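Local coordinates for protein SsfS6 (Streptomyces sp. SF2575, PDB 4FZR) that belongs to the erythromycin biosynthesis protein CIII-like family and has the GT-B fold, with two domains each built around a parallel beta-sheet, at residues Glu45-Ala50 and Pro64-Cys69; Leu19-Cys24 and Asp125-Glu130. All blocks are in the same frame, centred on the assembly; numbering follows the deposited sequence.

Interaction 1 of 2, residues Glu45-Ala50 and Pro64-Cys69; sequences EVLVAA and PFAPTC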
loop_
_atom_site.group_PDB
_atom_site.type_symbol
_atom_site.label_atom_id
_atom_site.label_comp_id
_atom_site.label_asym_id
_atom_site.label_seq_id
_atom_site.Cartn_x
_atom_site.Cartn_y
_atom_site.Cartn_z
ATOM N N GLU A 45 11.492 -5.873 -5.317
ATOM C CA GLU A 45 11.780 -4.492 -4.962
ATOM C C GLU A 45 11.128 -3.552 -5.971
ATOM O O GLU A 45 11.270 -3.738 -7.180
ATOM C CB GLU A 45 13.290 -4.266 -4.926
ATOM C CG GLU A 45 13.692 -2.974 -4.252
ATOM C CD GLU A 45 15.170 -2.933 -3.906
ATOM O OE1 GLU A 45 15.795 -4.013 -3.827
ATOM O OE2 GLU A 45 15.702 -1.818 -3.713
ATOM N N VAL A 46 10.417 -2.541 -5.476
ATOM C CA VAL A 46 9.642 -1.660 -6.346
ATOM C C VAL A 46 9.961 -0.186 -6.114
ATOM O O VAL A 46 10.118 0.261 -4.979
ATOM C CB VAL A 46 8.121 -1.886 -6.158
ATOM C CG1 VAL A 46 7.316 -0.773 -6.825
ATOM C CG2 VAL A 46 7.715 -3.247 -6.706
ATOM N N LEU A 47 10.061 0.561 -7.207
ATOM C CA LEU A 47 10.214 2.005 -7.140
ATOM C C LEU A 47 9.301 2.644 -8.183
ATOM O O LEU A 47 9.427 2.377 -9.379
ATOM C CB LEU A 47 11.671 2.405 -7.386
ATOM C CG LEU A 47 11.998 3.901 -7.312
ATOM C CD1 LEU A 47 11.628 4.481 -5.958
ATOM C CD2 LEU A 47 13.469 4.137 -7.597
ATOM N N VAL A 48 8.367 3.472 -7.727
ATOM C CA VAL A 48 7.443 4.139 -8.637
ATOM C C VAL A 48 7.997 5.501 -9.036
ATOM O O VAL A 48 8.229 6.361 -8.185
ATOM C CB VAL A 48 6.049 4.314 -8.013
ATOM C CG1 VAL A 48 5.110 5.008 -8.996
ATOM C CG2 VAL A 48 5.494 2.963 -7.593
ATOM N N ALA A 49 8.217 5.683 -10.334
ATOM C CA ALA A 49 8.777 6.924 -10.848
ATOM C C ALA A 49 7.712 7.705 -11.616
ATOM O O ALA A 49 7.062 7.168 -12.513
ATOM C CB ALA A 49 9.978 6.631 -11.736
ATOM N N ALA A 50 7.530 8.972 -11.252
ATOM C CA ALA A 50 6.509 9.810 -11.873
ATOM C C ALA A 50 6.828 11.289 -11.661
ATOM O O ALA A 50 7.841 11.628 -11.051
ATOM C CB ALA A 50 5.133 9.473 -11.308
ATOM N N PRO A 64 7.337 3.384 -2.522
ATOM C CA PRO A 64 8.517 4.238 -2.719
ATOM C C PRO A 64 8.392 5.119 -3.959
ATOM O O PRO A 64 7.903 4.647 -4.982
ATOM C CB PRO A 64 9.658 3.227 -2.902
ATOM C CG PRO A 64 9.145 1.946 -2.340
ATOM C CD PRO A 64 7.678 1.954 -2.609
ATOM N N PHE A 65 8.846 6.368 -3.867
ATOM C CA PHE A 65 8.674 7.339 -4.945
ATOM C C PHE A 65 9.972 8.025 -5.369
ATOM O O PHE A 65 10.840 8.295 -4.545
ATOM C CB PHE A 65 7.674 8.418 -4.523
ATOM C CG PHE A 65 7.567 9.556 -5.501
ATOM C CD1 PHE A 65 6.847 9.407 -6.677
ATOM C CD2 PHE A 65 8.191 10.769 -5.252
ATOM C CE1 PHE A 65 6.745 10.448 -7.584
ATOM C CE2 PHE A 65 8.092 11.816 -6.158
ATOM C CZ PHE A 65 7.369 11.655 -7.324
ATOM N N ALA A 66 10.077 8.320 -6.662
ATOM C CA ALA A 66 11.188 9.100 -7.204
ATOM C C ALA A 66 10.679 9.954 -8.365
ATOM O O ALA A 66 9.980 9.451 -9.241
ATOM C CB ALA A 66 12.307 8.184 -7.674
ATOM N N PRO A 67 11.029 11.250 -8.379
ATOM C CA PRO A 67 10.488 12.167 -9.389
ATOM C C PRO A 67 11.246 12.111 -10.714
ATOM O O PRO A 67 12.472 12.021 -10.708
ATOM C CB PRO A 67 10.664 13.535 -8.731
ATOM C CG PRO A 67 11.904 13.378 -7.896
ATOM C CD PRO A 67 11.935 11.938 -7.438
ATOM N N THR A 68 10.526 12.161 -11.831
ATOM C CA THR A 68 11.155 12.104 -13.151
ATOM C C THR A 68 11.056 13.434 -13.897
ATOM O O THR A 68 11.644 13.601 -14.965
ATOM C CB THR A 68 10.542 10.988 -14.016
ATOM O OG1 THR A 68 9.127 11.186 -14.136
ATOM C CG2 THR A 68 10.819 9.629 -13.388
ATOM N N CYS A 69 10.317 14.378 -13.326
ATOM C CA CYS A 69 10.215 15.719 -13.885
ATOM C C CYS A 69 9.464 16.601 -12.894
ATOM O O CYS A 69 8.787 16.091 -12.001
ATOM C CB CYS A 69 9.502 15.699 -15.244
ATOM S SG CYS A 69 7.730 15.328 -15.190
HETATM O O HOH W 1 7.969 8.795 -15.029
#
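The phenyl ring of Phe-65 lies obliquely to the carbonyl oxygens of Val-48 and Ala-50. With CG anti to the backbone N (chi1 173°), the ring starts beside its own carbonyl carbon; its CD1 comes 3.7 Å from Val-48 O and its CZ 3.8 Å from Ala-50 O. CE1 also meets the methyl of Ala-50, and Val-58 and Thr-59 of helix 55-60 pack against the ring from outside the pair. The second ring, that of Pro-64, puts CG 3.3 Å from Val-46 O, while its CB meets Leu-47 CD1 at 3.8 Å, the two side chains crossing at a slant.

Alongside these rings the backbones pair as a parallel ladder: Val-48 N to Pro-64 O, Ala-66 N to Val-48 O and Ala-50 N to Ala-66 O. The last rung, Thr-68 N to Ala-50 O, is 2.8 Å long, with the donor 46° out of the carbonyl plane, where the chain turns a corner. There Thr-68 CG2 touches Ala-49 CB at 3.5 Å, and OG1 is 2.8 Å from a water that in turn makes a weak bond to Ala-49 O. Phe-222 of the second subunit packs on Leu-47. The arrangement is that of a beta-alpha-beta unit, strand 45-51, helix 55-60 and strand 65-67, at the edge of the Rossmann-like N-terminal sheet of a GT-B protein.

Interaction 2 of 2, residues Leu19-Cys24 and Asp125-Glu130; sequences LVIAGC and DLVLTE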
loop_
_atom_site.group_PDB
_atom_site.type_symbol
_atom_site.label_atom_id
_atom_site.label_comp_id
_atom_site.label_asym_id
_atom_site.label_seq_id
_atom_site.Cartn_x
_atom_site.Cartn_y
_atom_site.Cartn_z
ATOM N N LEU A 19 11.069 -1.154 -11.787
ATOM C CA LEU A 19 10.795 0.270 -11.866
ATOM C C LEU A 19 9.410 0.494 -12.487
ATOM O O LEU A 19 9.179 0.165 -13.651
ATOM C CB LEU A 19 11.877 0.968 -12.693
ATOM C CG LEU A 19 11.732 2.482 -12.876
ATOM C CD1 LEU A 19 11.630 3.199 -11.538
ATOM C CD2 LEU A 19 12.890 3.040 -13.689
ATOM N N VAL A 20 8.486 1.033 -11.698
ATOM C CA VAL A 20 7.153 1.365 -12.189
ATOM C C VAL A 20 7.148 2.800 -12.699
ATOM O O VAL A 20 7.317 3.741 -11.924
ATOM C CB VAL A 20 6.085 1.215 -11.088
ATOM C CG1 VAL A 20 4.683 1.346 -11.683
ATOM C CG2 VAL A 20 6.248 -0.121 -10.378
ATOM N N ILE A 21 6.971 2.967 -14.006
ATOM C CA ILE A 21 7.005 4.292 -14.613
ATOM C C ILE A 21 5.589 4.782 -14.896
ATOM O O ILE A 21 4.902 4.256 -15.770
ATOM C CB ILE A 21 7.875 4.297 -15.888
ATOM C CG1 ILE A 21 9.342 4.071 -15.500
ATOM C CG2 ILE A 21 7.709 5.609 -16.650
ATOM C CD1 ILE A 21 10.306 4.030 -16.656
ATOM N N ALA A 22 5.163 5.788 -14.134
ATOM C CA ALA A 22 3.774 6.246 -14.149
ATOM C C ALA A 22 3.624 7.653 -14.732
ATOM O O ALA A 22 4.603 8.271 -15.156
ATOM C CB ALA A 22 3.192 6.191 -12.740
ATOM N N GLY A 23 2.389 8.151 -14.739
ATOM C CA GLY A 23 2.059 9.402 -15.404
ATOM C C GLY A 23 2.166 10.652 -14.549
ATOM O O GLY A 23 2.988 10.731 -13.634
ATOM N N CYS A 24 1.333 11.642 -14.858
ATOM C CA CYS A 24 1.378 12.927 -14.164
ATOM C C CYS A 24 0.036 13.300 -13.530
ATOM O O CYS A 24 -0.110 14.386 -12.970
ATOM C CB CYS A 24 1.830 14.036 -15.120
ATOM S SG CYS A 24 0.682 14.368 -16.481
ATOM N N ASP A 125 15.470 -4.779 -13.270
ATOM C CA ASP A 125 15.388 -5.936 -14.143
ATOM C C ASP A 125 14.178 -5.782 -15.050
ATOM O O ASP A 125 14.099 -6.400 -16.108
ATOM C CB ASP A 125 15.223 -7.223 -13.329
ATOM C CG ASP A 125 16.131 -7.279 -12.117
ATOM O OD1 ASP A 125 17.336 -6.992 -12.255
ATOM O OD2 ASP A 125 15.630 -7.620 -11.027
ATOM N N LEU A 126 13.233 -4.949 -14.626
ATOM C CA LEU A 126 11.920 -4.915 -15.247
ATOM C C LEU A 126 11.309 -3.526 -15.156
ATOM O O LEU A 126 11.505 -2.816 -14.170
ATOM C CB LEU A 126 11.012 -5.921 -14.538
ATOM C CG LEU A 126 9.862 -6.576 -15.300
ATOM C CD1 LEU A 126 10.261 -6.929 -16.713
ATOM C CD2 LEU A 126 9.452 -7.826 -14.547
ATOM N N VAL A 127 10.576 -3.140 -16.195
ATOM C CA VAL A 127 9.798 -1.910 -16.172
ATOM C C VAL A 127 8.319 -2.260 -16.239
ATOM O O VAL A 127 7.886 -2.973 -17.140
ATOM C CB VAL A 127 10.152 -0.968 -17.353
ATOM C CG1 VAL A 127 9.237 0.250 -17.358
ATOM C CG2 VAL A 127 11.605 -0.526 -17.273
ATOM N N LEU A 128 7.558 -1.783 -15.258
ATOM C CA LEU A 128 6.103 -1.889 -15.284
ATOM C C LEU A 128 5.512 -0.516 -15.582
ATOM O O LEU A 128 5.925 0.488 -14.995
ATOM C CB LEU A 128 5.577 -2.418 -13.949
ATOM C CG LEU A 128 4.089 -2.196 -13.645
ATOM C CD1 LEU A 128 3.203 -2.914 -14.652
ATOM C CD2 LEU A 128 3.768 -2.649 -12.227
ATOM N N THR A 129 4.548 -0.465 -16.492
ATOM C CA THR A 129 4.021 0.813 -16.938
ATOM C C THR A 129 2.584 0.715 -17.445
ATOM O O THR A 129 2.034 -0.373 -17.618
ATOM C CB THR A 129 4.906 1.394 -18.055
ATOM O OG1 THR A 129 4.566 2.766 -18.281
ATOM C CG2 THR A 129 4.733 0.601 -19.339
ATOM N N GLU A 130 1.985 1.877 -17.667
ATOM C CA GLU A 130 0.632 1.982 -18.193
ATOM C C GLU A 130 0.706 2.198 -19.708
ATOM O O GLU A 130 1.630 2.840 -20.202
ATOM C CB GLU A 130 -0.088 3.133 -17.491
ATOM C CG GLU A 130 -1.445 3.477 -18.038
ATOM C CD GLU A 130 -1.398 4.665 -18.975
ATOM O OE1 GLU A 130 -0.715 5.658 -18.646
ATOM O OE2 GLU A 130 -2.037 4.604 -20.045
HETATM O O HOH W 2 2.500 3.947 -16.170
#
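Ile-21 O is approached by two groups at the end of its strand: the hydroxyl of Thr-129 and, less surely, a water. Thr-129 OG1 stands 2.9 Å from Ile-21 O; its proton is not settled on this acceptor, because Ser-133 O also lies within its reach. The hydroxyl is there because OG1 is anti to the backbone N (chi1 -167°). A water is modelled between Ile-21 O and Glu-130 N, but so close to both that its position is doubtful.

Before this point the strands pair in regular parallel fashion, with Leu-19 N bonded to Leu-126 O, Leu-128 N to Leu-19 O, and Ile-21 N to Leu-128 O. This last bond, 2.9 Å long, lies nearly on the line of the carbonyl (C=O...N angle 172°).

On one face Val-20 and Leu-128 lie side by side and point the same way, Val-20 CG2 meeting Leu-128 CD2 at 4.0 Å; Leu-35, Ser-36 and Leu-39 of helix 33-41 pack over Leu-128. The other face carries Ile-21 and Val-127, which meet through the tip methyl CD1 of the former and CG1 of the latter, also 4.0 Å apart.

Glu-130 turns its carboxylate to partners elsewhere, a salt bridge to Arg-153 and bonds to Tyr-132 N and Ser-133 OG. Chemically, then, the contact is largely apolar on both faces, with Thr-129 the polar exception at the end of the Ile-21 and Val-127 face, where its hydroxyl, and perhaps a water, meet Ile-21 O beyond the last backbone rung.

Both contacts are buried and belong to one parallel sheet, their centres about 8 Å apart. They join directly, since strands 45-51 and 17-21 are neighbours: Val-20 probably bonds through its N to Leu-47 O and through its O to Ala-49 N. Interaction 2 pairs inner strands that are far apart in sequence, and interaction 1 is nested within the loop it closes. Interaction 1 instead binds the outermost strand 65-67, close in sequence to its partner, and is reached by the second subunit; interaction 2 touches no other chain. Interaction 1 adds prolines, alanines and a phenyl ring to its valines and leucine, whereas the apolar side-chain contacts of interaction 2 are all between branched aliphatics.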